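Local coordinates for protein heavy metal cation tricomponent efflux pump ZneA(CzcA-like) (Cupriavidus metallidurans, PDB 4K0J) that exports Zn(II) in exchange for protons, as the RND-family inner-membrane component of a three-part heavy-metal efflux pump, at residues D103-R107 with L127-T131; A580-F584 with A633-F638; A718-I724 with V782-V787. One frame throughout, in Å; residues are numbered along the deposited sequence.

Contact 1: D103-R107 with L127-T131; sequences DYWSR and LDPLT
Arg107 provides the polar link. Arg107 NH2 gives Asp128 O a very short hydrogen bond of 2.5 Å, its NH1 gives that same O a weak hydrogen bond of 2.7 Å, and Arg107 NH2 also forms a salt bridge to Asp128 OD2 at 3.1 Å. Asp128 OD2 additionally accepts a hydrogen bond from Gln48 N. To reach this point Arg107 leaves the helix with chi1 m, chi2 near -102° and chi3 m, carrying a guanidinium whose faces are covered by Leu127 CD2 (3.3 Å from Arg107 NE) on one side and Leu130 CA on the other.

Segment 103-107 is the first turn of helix 103-113, closed by Arg107 N to Asp103 O at 2.9 Å. Segment 127-131 is extended at Leu127 to Pro129 and bends at Leu130, the centre of an inverse gamma turn (phi/psi -83/87). The two run in opposite senses: CA of Asp103 is 8.2 Å from CA of Leu130, and CA of Arg107 8.0 Å from CA of Leu127.

Leu130 (chi1 t, chi2 p) places CD2 over the Tyr104 ring in a CH-pi contact, 3.9 Å from its centroid and 19° off the normal. Tyr104 meets Trp105 of the second subunit edge-to-face, consistent with the pore helix of AcrB-type trimers. Asp103 pairs with Lys288. Charge and carbonyl thus converge on one arginine sheathed by leucines, tying loop to helix.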
loop_
_atom_site.group_PDB
_atom_site.type_symbol
_atom_site.label_atom_id
_atom_site.label_comp_id
_atom_site.label_asym_id
_atom_site.label_seq_id
_atom_site.Cartn_x
_atom_site.Cartn_y
_atom_site.Cartn_z
ATOM N N ASP C 103 -9.132 1.371 -3.361
ATOM C CA ASP C 103 -9.869 0.141 -3.061
ATOM C C ASP C 103 -9.214 -0.778 -2.030
ATOM O O ASP C 103 -9.699 -0.890 -0.910
ATOM C CB ASP C 103 -10.157 -0.644 -4.346
ATOM C CG ASP C 103 -11.445 -0.213 -5.015
ATOM O OD1 ASP C 103 -12.515 -0.711 -4.600
ATOM O OD2 ASP C 103 -11.390 0.619 -5.950
ATOM N N TYR C 104 -8.126 -1.439 -2.415
ATOM C CA TYR C 104 -7.465 -2.417 -1.551
ATOM C C TYR C 104 -7.135 -1.846 -0.174
ATOM O O TYR C 104 -7.216 -2.545 0.839
ATOM C CB TYR C 104 -6.191 -2.937 -2.214
ATOM C CG TYR C 104 -6.422 -3.735 -3.474
ATOM C CD1 TYR C 104 -6.353 -3.132 -4.722
ATOM C CD2 TYR C 104 -6.696 -5.096 -3.417
ATOM C CE1 TYR C 104 -6.551 -3.864 -5.883
ATOM C CE2 TYR C 104 -6.900 -5.836 -4.573
ATOM C CZ TYR C 104 -6.823 -5.214 -5.802
ATOM O OH TYR C 104 -7.024 -5.938 -6.955
ATOM N N TRP C 105 -6.764 -0.569 -0.156
ATOM C CA TRP C 105 -6.536 0.169 1.075
ATOM C C TRP C 105 -7.778 0.146 1.961
ATOM O O TRP C 105 -7.723 -0.279 3.118
ATOM C CB TRP C 105 -6.171 1.612 0.730
ATOM C CG TRP C 105 -5.931 2.507 1.910
ATOM C CD1 TRP C 105 -6.874 3.164 2.648
ATOM C CD2 TRP C 105 -4.661 2.866 2.467
ATOM N NE1 TRP C 105 -6.268 3.899 3.639
ATOM C CE2 TRP C 105 -4.910 3.732 3.549
ATOM C CE3 TRP C 105 -3.341 2.532 2.163
ATOM C CZ2 TRP C 105 -3.886 4.271 4.326
ATOM C CZ3 TRP C 105 -2.322 3.068 2.933
ATOM C CH2 TRP C 105 -2.600 3.928 4.002
ATOM N N SER C 106 -8.897 0.606 1.407
ATOM C CA SER C 106 -10.166 0.640 2.128
ATOM C C SER C 106 -10.572 -0.741 2.626
ATOM O O SER C 106 -10.888 -0.913 3.802
ATOM C CB SER C 106 -11.270 1.230 1.249
ATOM O OG SER C 106 -11.126 2.634 1.115
ATOM N N ARG C 107 -10.548 -1.721 1.725
ATOM C CA ARG C 107 -10.892 -3.101 2.055
ATOM C C ARG C 107 -9.998 -3.604 3.173
ATOM O O ARG C 107 -10.390 -4.467 3.958
ATOM C CB ARG C 107 -10.712 -4.003 0.837
ATOM C CG ARG C 107 -11.459 -3.550 -0.392
ATOM C CD ARG C 107 -12.702 -4.372 -0.583
ATOM N NE ARG C 107 -12.402 -5.797 -0.623
ATOM C CZ ARG C 107 -13.291 -6.726 -0.953
ATOM N NH1 ARG C 107 -12.949 -8.008 -0.967
ATOM N NH2 ARG C 107 -14.527 -6.368 -1.270
ATOM N N LEU C 127 -15.547 -10.641 3.885
ATOM C CA LEU C 127 -15.594 -9.529 2.944
ATOM C C LEU C 127 -16.112 -9.979 1.583
ATOM O O LEU C 127 -15.696 -11.009 1.061
ATOM C CB LEU C 127 -14.215 -8.898 2.794
ATOM C CG LEU C 127 -14.219 -7.373 2.720
ATOM C CD1 LEU C 127 -14.808 -6.801 3.986
ATOM C CD2 LEU C 127 -12.813 -6.851 2.516
ATOM N N ASP C 128 -17.033 -9.208 1.016
ATOM C CA ASP C 128 -17.584 -9.515 -0.300
ATOM C C ASP C 128 -16.505 -9.322 -1.370
ATOM O O ASP C 128 -15.530 -8.617 -1.139
ATOM C CB ASP C 128 -18.808 -8.633 -0.588
ATOM C CG ASP C 128 -18.435 -7.268 -1.153
ATOM O OD1 ASP C 128 -19.045 -6.853 -2.164
ATOM O OD2 ASP C 128 -17.545 -6.599 -0.587
ATOM N N PRO C 129 -16.667 -9.968 -2.537
ATOM C CA PRO C 129 -15.722 -9.818 -3.652
ATOM C C PRO C 129 -15.517 -8.369 -4.104
ATOM O O PRO C 129 -16.441 -7.559 -4.042
ATOM C CB PRO C 129 -16.366 -10.650 -4.776
ATOM C CG PRO C 129 -17.762 -10.940 -4.323
ATOM C CD PRO C 129 -17.694 -10.978 -2.835
ATOM N N LEU C 130 -14.307 -8.056 -4.556
ATOM C CA LEU C 130 -13.963 -6.699 -4.974
ATOM C C LEU C 130 -14.413 -6.423 -6.407
ATOM O O LEU C 130 -13.656 -6.597 -7.369
ATOM C CB LEU C 130 -12.462 -6.441 -4.818
ATOM C CG LEU C 130 -11.980 -5.026 -5.140
ATOM C CD1 LEU C 130 -12.690 -3.999 -4.284
ATOM C CD2 LEU C 130 -10.478 -4.910 -4.956
ATOM N N THR C 131 -15.658 -5.981 -6.532
ATOM C CA THR C 131 -16.255 -5.706 -7.826
ATOM C C THR C 131 -17.156 -4.484 -7.734
ATOM O O THR C 131 -17.657 -4.152 -6.662
ATOM C CB THR C 131 -17.077 -6.915 -8.330
ATOM O OG1 THR C 131 -17.861 -6.530 -9.462
ATOM C CG2 THR C 131 -18.013 -7.421 -7.244
#

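Contact 2: A580-F584 with A633-F638; sequences ATMEF and AMATRF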
loop_
_atom_site.group_PDB
_atom_site.type_symbol
_atom_site.label_atom_id
_atom_site.label_comp_id
_atom_site.label_asym_id
_atom_site.label_seq_id
_atom_site.Cartn_x
_atom_site.Cartn_y
_atom_site.Cartn_z
ATOM N N ALA C 580 -46.029 -13.184 -18.987
ATOM C CA ALA C 580 -46.673 -11.942 -19.417
ATOM C C ALA C 580 -45.662 -10.983 -20.029
ATOM O O ALA C 580 -46.017 -10.138 -20.848
ATOM C CB ALA C 580 -47.380 -11.278 -18.257
ATOM N N THR C 581 -44.402 -11.111 -19.620
ATOM C CA THR C 581 -43.338 -10.289 -20.187
ATOM C C THR C 581 -43.011 -10.733 -21.611
ATOM O O THR C 581 -42.683 -9.909 -22.465
ATOM C CB THR C 581 -42.074 -10.304 -19.302
ATOM O OG1 THR C 581 -42.417 -9.860 -17.985
ATOM C CG2 THR C 581 -41.008 -9.376 -19.853
ATOM N N MET C 582 -43.126 -12.034 -21.874
ATOM C CA MET C 582 -42.887 -12.566 -23.215
ATOM C C MET C 582 -44.013 -12.237 -24.195
ATOM O O MET C 582 -43.907 -12.525 -25.390
ATOM C CB MET C 582 -42.671 -14.078 -23.176
ATOM C CG MET C 582 -41.507 -14.511 -22.315
ATOM S SD MET C 582 -41.025 -16.223 -22.596
ATOM C CE MET C 582 -40.260 -16.100 -24.209
ATOM N N GLU C 583 -45.084 -11.626 -23.698
ATOM C CA GLU C 583 -46.214 -11.270 -24.549
ATOM C C GLU C 583 -45.909 -10.046 -25.404
ATOM O O GLU C 583 -46.813 -9.314 -25.804
ATOM C CB GLU C 583 -47.484 -11.051 -23.720
ATOM C CG GLU C 583 -48.048 -12.333 -23.120
ATOM C CD GLU C 583 -49.307 -12.101 -22.308
ATOM O OE1 GLU C 583 -49.688 -10.928 -22.125
ATOM O OE2 GLU C 583 -49.915 -13.093 -21.849
ATOM N N PHE C 584 -44.628 -9.836 -25.686
ATOM C CA PHE C 584 -44.192 -8.731 -26.522
ATOM C C PHE C 584 -43.228 -9.243 -27.580
ATOM O O PHE C 584 -42.481 -10.190 -27.338
ATOM C CB PHE C 584 -43.523 -7.653 -25.675
ATOM C CG PHE C 584 -44.448 -6.983 -24.703
ATOM C CD1 PHE C 584 -45.346 -6.024 -25.133
ATOM C CD2 PHE C 584 -44.416 -7.306 -23.356
ATOM C CE1 PHE C 584 -46.201 -5.404 -24.239
ATOM C CE2 PHE C 584 -45.268 -6.688 -22.459
ATOM C CZ PHE C 584 -46.159 -5.736 -22.901
ATOM N N ALA C 633 -45.984 0.119 -21.549
ATOM C CA ALA C 633 -46.830 -1.003 -21.926
ATOM C C ALA C 633 -46.578 -2.137 -20.944
ATOM O O ALA C 633 -47.504 -2.830 -20.520
ATOM C CB ALA C 633 -46.539 -1.447 -23.344
ATOM N N MET C 634 -45.311 -2.301 -20.573
ATOM C CA MET C 634 -44.905 -3.301 -19.595
ATOM C C MET C 634 -45.469 -3.006 -18.210
ATOM O O MET C 634 -45.920 -3.911 -17.519
ATOM C CB MET C 634 -43.379 -3.376 -19.510
ATOM C CG MET C 634 -42.723 -4.272 -20.547
ATOM S SD MET C 634 -40.937 -4.388 -20.298
ATOM C CE MET C 634 -40.501 -5.591 -21.544
ATOM N N ALA C 635 -45.429 -1.739 -17.808
ATOM C CA ALA C 635 -45.904 -1.324 -16.492
ATOM C C ALA C 635 -47.411 -1.507 -16.407
ATOM O O ALA C 635 -47.933 -2.031 -15.418
ATOM C CB ALA C 635 -45.524 0.125 -16.216
ATOM N N THR C 636 -48.106 -1.078 -17.453
ATOM C CA THR C 636 -49.543 -1.263 -17.514
ATOM C C THR C 636 -49.889 -2.745 -17.463
ATOM O O THR C 636 -50.788 -3.150 -16.724
ATOM C CB THR C 636 -50.151 -0.623 -18.777
ATOM O OG1 THR C 636 -49.200 -0.683 -19.847
ATOM C CG2 THR C 636 -50.514 0.830 -18.514
ATOM N N ARG C 637 -49.172 -3.552 -18.241
ATOM C CA ARG C 637 -49.410 -4.993 -18.256
ATOM C C ARG C 637 -49.220 -5.570 -16.869
ATOM O O ARG C 637 -50.029 -6.363 -16.402
ATOM C CB ARG C 637 -48.473 -5.696 -19.235
ATOM C CG ARG C 637 -48.532 -7.211 -19.162
ATOM C CD ARG C 637 -49.832 -7.768 -19.715
ATOM N NE ARG C 637 -50.020 -9.168 -19.344
ATOM C CZ ARG C 637 -50.625 -9.568 -18.227
ATOM N NH1 ARG C 637 -51.106 -8.675 -17.373
ATOM N NH2 ARG C 637 -50.751 -10.861 -17.959
ATOM N N PHE C 638 -48.147 -5.149 -16.210
ATOM C CA PHE C 638 -47.793 -5.660 -14.891
ATOM C C PHE C 638 -48.804 -5.217 -13.836
ATOM O O PHE C 638 -48.941 -5.859 -12.792
ATOM C CB PHE C 638 -46.366 -5.244 -14.505
ATOM C CG PHE C 638 -45.297 -5.899 -15.339
ATOM C CD1 PHE C 638 -45.514 -7.139 -15.917
ATOM C CD2 PHE C 638 -44.074 -5.274 -15.553
ATOM C CE1 PHE C 638 -44.535 -7.739 -16.694
ATOM C CE2 PHE C 638 -43.092 -5.872 -16.327
ATOM C CZ PHE C 638 -43.323 -7.103 -16.895
#
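Phe584 has the most surface covered here. With chi1 m it points its ring from the loop after helix 567-581 toward helix 627-638, leaving CE1 4.1 Å from Ala633 CB and CE2 4.0 Å from Met634 CG; Arg637 CB lies near the ring plane, 4.3 Å from Phe584 CZ. Met634, m-t-t, extends until its CE is 4.2 Å from Thr581 CG2. Helices 567-581 and 627-638 are the two helices of a ferredoxin-like βαββαβ unit, whose strands 554-560, 587-595, 608-615 and 645-649 supply four strands of an antiparallel sheet that 269-272 extends at the 587-595 edge; Met634 and Phe638 also touch Phe648 on strand 645-649. Thr581, chi1 m, gives its OG1 to Leu577 O, yet the same OG1 stands 3.1 Å from Phe638 CZ at the ring edge. At the outer margin, Glu583 (chi1 m, chi2 t) and Arg637 (t-p-t) form a salt bridge, a weak hydrogen bond of 3.3 Å from Arg637 NE to Glu583 OE1, while Arg637 NH2 passes 3.4 Å from Ala580 CB.

Contact 3: A718-I724 with V782-V787; sequences AAARLGI and VALAQV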
loop_
_atom_site.group_PDB
_atom_site.type_symbol
_atom_site.label_atom_id
_atom_site.label_comp_id
_atom_site.label_asym_id
_atom_site.label_seq_id
_atom_site.Cartn_x
_atom_site.Cartn_y
_atom_site.Cartn_z
ATOM N N ALA C 718 -40.244 -25.333 33.771
ATOM C CA ALA C 718 -40.741 -26.633 33.326
ATOM C C ALA C 718 -39.600 -27.620 33.144
ATOM O O ALA C 718 -39.673 -28.750 33.616
ATOM C CB ALA C 718 -41.530 -26.502 32.044
ATOM N N ALA C 719 -38.546 -27.183 32.460
ATOM C CA ALA C 719 -37.373 -28.019 32.225
ATOM C C ALA C 719 -36.494 -28.054 33.468
ATOM O O ALA C 719 -35.493 -28.770 33.521
ATOM C CB ALA C 719 -36.590 -27.515 31.022
ATOM N N ALA C 720 -36.871 -27.261 34.462
ATOM C CA ALA C 720 -36.202 -27.273 35.747
ATOM C C ALA C 720 -36.881 -28.305 36.633
ATOM O O ALA C 720 -36.326 -28.743 37.639
ATOM C CB ALA C 720 -36.265 -25.898 36.386
ATOM N N ARG C 721 -38.092 -28.692 36.248
ATOM C CA ARG C 721 -38.838 -29.708 36.977
ATOM C C ARG C 721 -38.866 -31.023 36.211
ATOM O O ARG C 721 -39.470 -31.997 36.663
ATOM C CB ARG C 721 -40.262 -29.233 37.265
ATOM C CG ARG C 721 -40.331 -28.094 38.261
ATOM C CD ARG C 721 -41.755 -27.636 38.492
ATOM N NE ARG C 721 -42.149 -26.537 37.615
ATOM C CZ ARG C 721 -42.830 -26.682 36.482
ATOM N NH1 ARG C 721 -43.145 -25.616 35.757
ATOM N NH2 ARG C 721 -43.197 -27.888 36.075
ATOM N N LEU C 722 -38.213 -31.048 35.050
ATOM C CA LEU C 722 -38.150 -32.259 34.238
ATOM C C LEU C 722 -36.713 -32.634 33.912
ATOM O O LEU C 722 -36.466 -33.638 33.242
ATOM C CB LEU C 722 -38.946 -32.097 32.939
ATOM C CG LEU C 722 -40.461 -31.906 33.039
ATOM C CD1 LEU C 722 -41.113 -32.037 31.672
ATOM C CD2 LEU C 722 -41.071 -32.894 34.020
ATOM N N GLY C 723 -35.770 -31.825 34.384
ATOM C CA GLY C 723 -34.363 -32.064 34.122
ATOM C C GLY C 723 -34.053 -32.105 32.636
ATOM O O GLY C 723 -33.788 -33.173 32.079
ATOM N N ILE C 724 -34.103 -30.939 31.995
ATOM C CA ILE C 724 -33.812 -30.812 30.568
ATOM C C ILE C 724 -33.096 -29.492 30.292
ATOM O O ILE C 724 -33.432 -28.463 30.885
ATOM C CB ILE C 724 -35.101 -30.908 29.707
ATOM C CG1 ILE C 724 -35.498 -32.372 29.506
ATOM C CG2 ILE C 724 -34.921 -30.211 28.352
ATOM C CD1 ILE C 724 -36.269 -32.638 28.232
ATOM N N VAL C 782 -39.603 -37.229 26.857
ATOM C CA VAL C 782 -40.435 -36.098 27.266
ATOM C C VAL C 782 -40.856 -35.289 26.044
ATOM O O VAL C 782 -40.009 -34.821 25.286
ATOM C CB VAL C 782 -39.698 -35.160 28.246
ATOM C CG1 VAL C 782 -40.455 -33.856 28.399
ATOM C CG2 VAL C 782 -39.528 -35.823 29.598
ATOM N N ALA C 783 -42.162 -35.129 25.851
ATOM C CA ALA C 783 -42.678 -34.396 24.699
ATOM C C ALA C 783 -42.246 -32.941 24.752
ATOM O O ALA C 783 -42.095 -32.373 25.829
ATOM C CB ALA C 783 -44.187 -34.497 24.635
ATOM N N LEU C 784 -42.043 -32.348 23.581
ATOM C CA LEU C 784 -41.516 -30.993 23.483
ATOM C C LEU C 784 -42.487 -29.931 24.010
ATOM O O LEU C 784 -42.066 -28.932 24.594
ATOM C CB LEU C 784 -41.131 -30.683 22.034
ATOM C CG LEU C 784 -40.583 -29.279 21.776
ATOM C CD1 LEU C 784 -39.272 -29.094 22.520
ATOM C CD2 LEU C 784 -40.424 -29.013 20.287
ATOM N N ALA C 785 -43.785 -30.152 23.814
ATOM C CA ALA C 785 -44.795 -29.181 24.228
ATOM C C ALA C 785 -45.004 -29.175 25.744
ATOM O O ALA C 785 -45.908 -28.517 26.265
ATOM C CB ALA C 785 -46.106 -29.445 23.510
ATOM N N GLN C 786 -44.147 -29.909 26.443
ATOM C CA GLN C 786 -44.234 -30.063 27.884
ATOM C C GLN C 786 -43.328 -29.055 28.579
ATOM O O GLN C 786 -43.454 -28.821 29.781
ATOM C CB GLN C 786 -43.822 -31.485 28.264
ATOM C CG GLN C 786 -44.502 -32.050 29.491
ATOM C CD GLN C 786 -44.371 -33.560 29.574
ATOM O OE1 GLN C 786 -44.269 -34.249 28.556
ATOM N NE2 GLN C 786 -44.373 -34.083 30.793
ATOM N N VAL C 787 -42.413 -28.457 27.820
ATOM C CA VAL C 787 -41.425 -27.545 28.391
ATOM C C VAL C 787 -41.117 -26.351 27.489
ATOM O O VAL C 787 -40.181 -25.596 27.751
ATOM C CB VAL C 787 -40.086 -28.269 28.679
ATOM C CG1 VAL C 787 -40.176 -29.107 29.949
ATOM C CG2 VAL C 787 -39.662 -29.114 27.483
#
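Val787 and Leu722 bury the most surface, 79 and 67 Å², and they meet each other: Leu722 CD1 is 3.5 Å from Val787 CG1. That same valine methyl reaches Ala718 CB at 3.6 Å and Ala719 CB at 4.1 Å, so it fits against the short, weakly bonded helix 716-720 where the backbones come closest, Ala718 CA to Val787 CA being 5.1 Å. Leu722, chi1 m and chi2 t, extends CD1 further to Val782 CG1 at 3.8 Å and to Gln786 NE2 at 3.9 Å. Ile724, third in buried area, completes the patch with its CD1 4.3 Å from Val782 CB, and its side chain also rests on Leu774 and Ala776.

The backbone sets these positions. Gly723 takes a positive phi (58°), and Ile724 N bonds Ala719 O at 3.0 Å, a return that brings Leu722 and Ile724 to the same partner, Val782. Across from them, the 3-10 turn 784-786, with Val787 N 3.3 Å from Leu784 O, turns the chain from strand 781-783 into strand 788-802. A backbone hydrogen bond between Val787 and Asp715, just ahead of segment 718-724, marks where strands 707-714 and 788-802 adjoin. By comparison with other RND pumps, this region probably belongs to the C-terminal half of the docking domain. No hydrogen bond crosses the contact, so cohesion between the segments rests on van der Waals contact between aliphatic side chains.

In the fold
The three contacts are separate, following one another along the chain without touching. Contacts 1 and 2 lie on opposite sides of the chain's centre, their centres 39 Å apart and their nearest atoms about 26 Å. Contact 3 is peripheral, 57 Å from the chain's centre against 18 and 25 Å for the others; its nearest atoms are about 35 Å from contact 1 and about 41 Å from contact 2. One six-stranded sheet still connects contacts 1 and 3: strand 126-127 forms one edge, and 707-714, leading toward segment 718-724, forms the other. Contact 2 sits on a different sheet. Contact 1 borders a subunit interface through Tyr104, whereas no other chain touches contact 2.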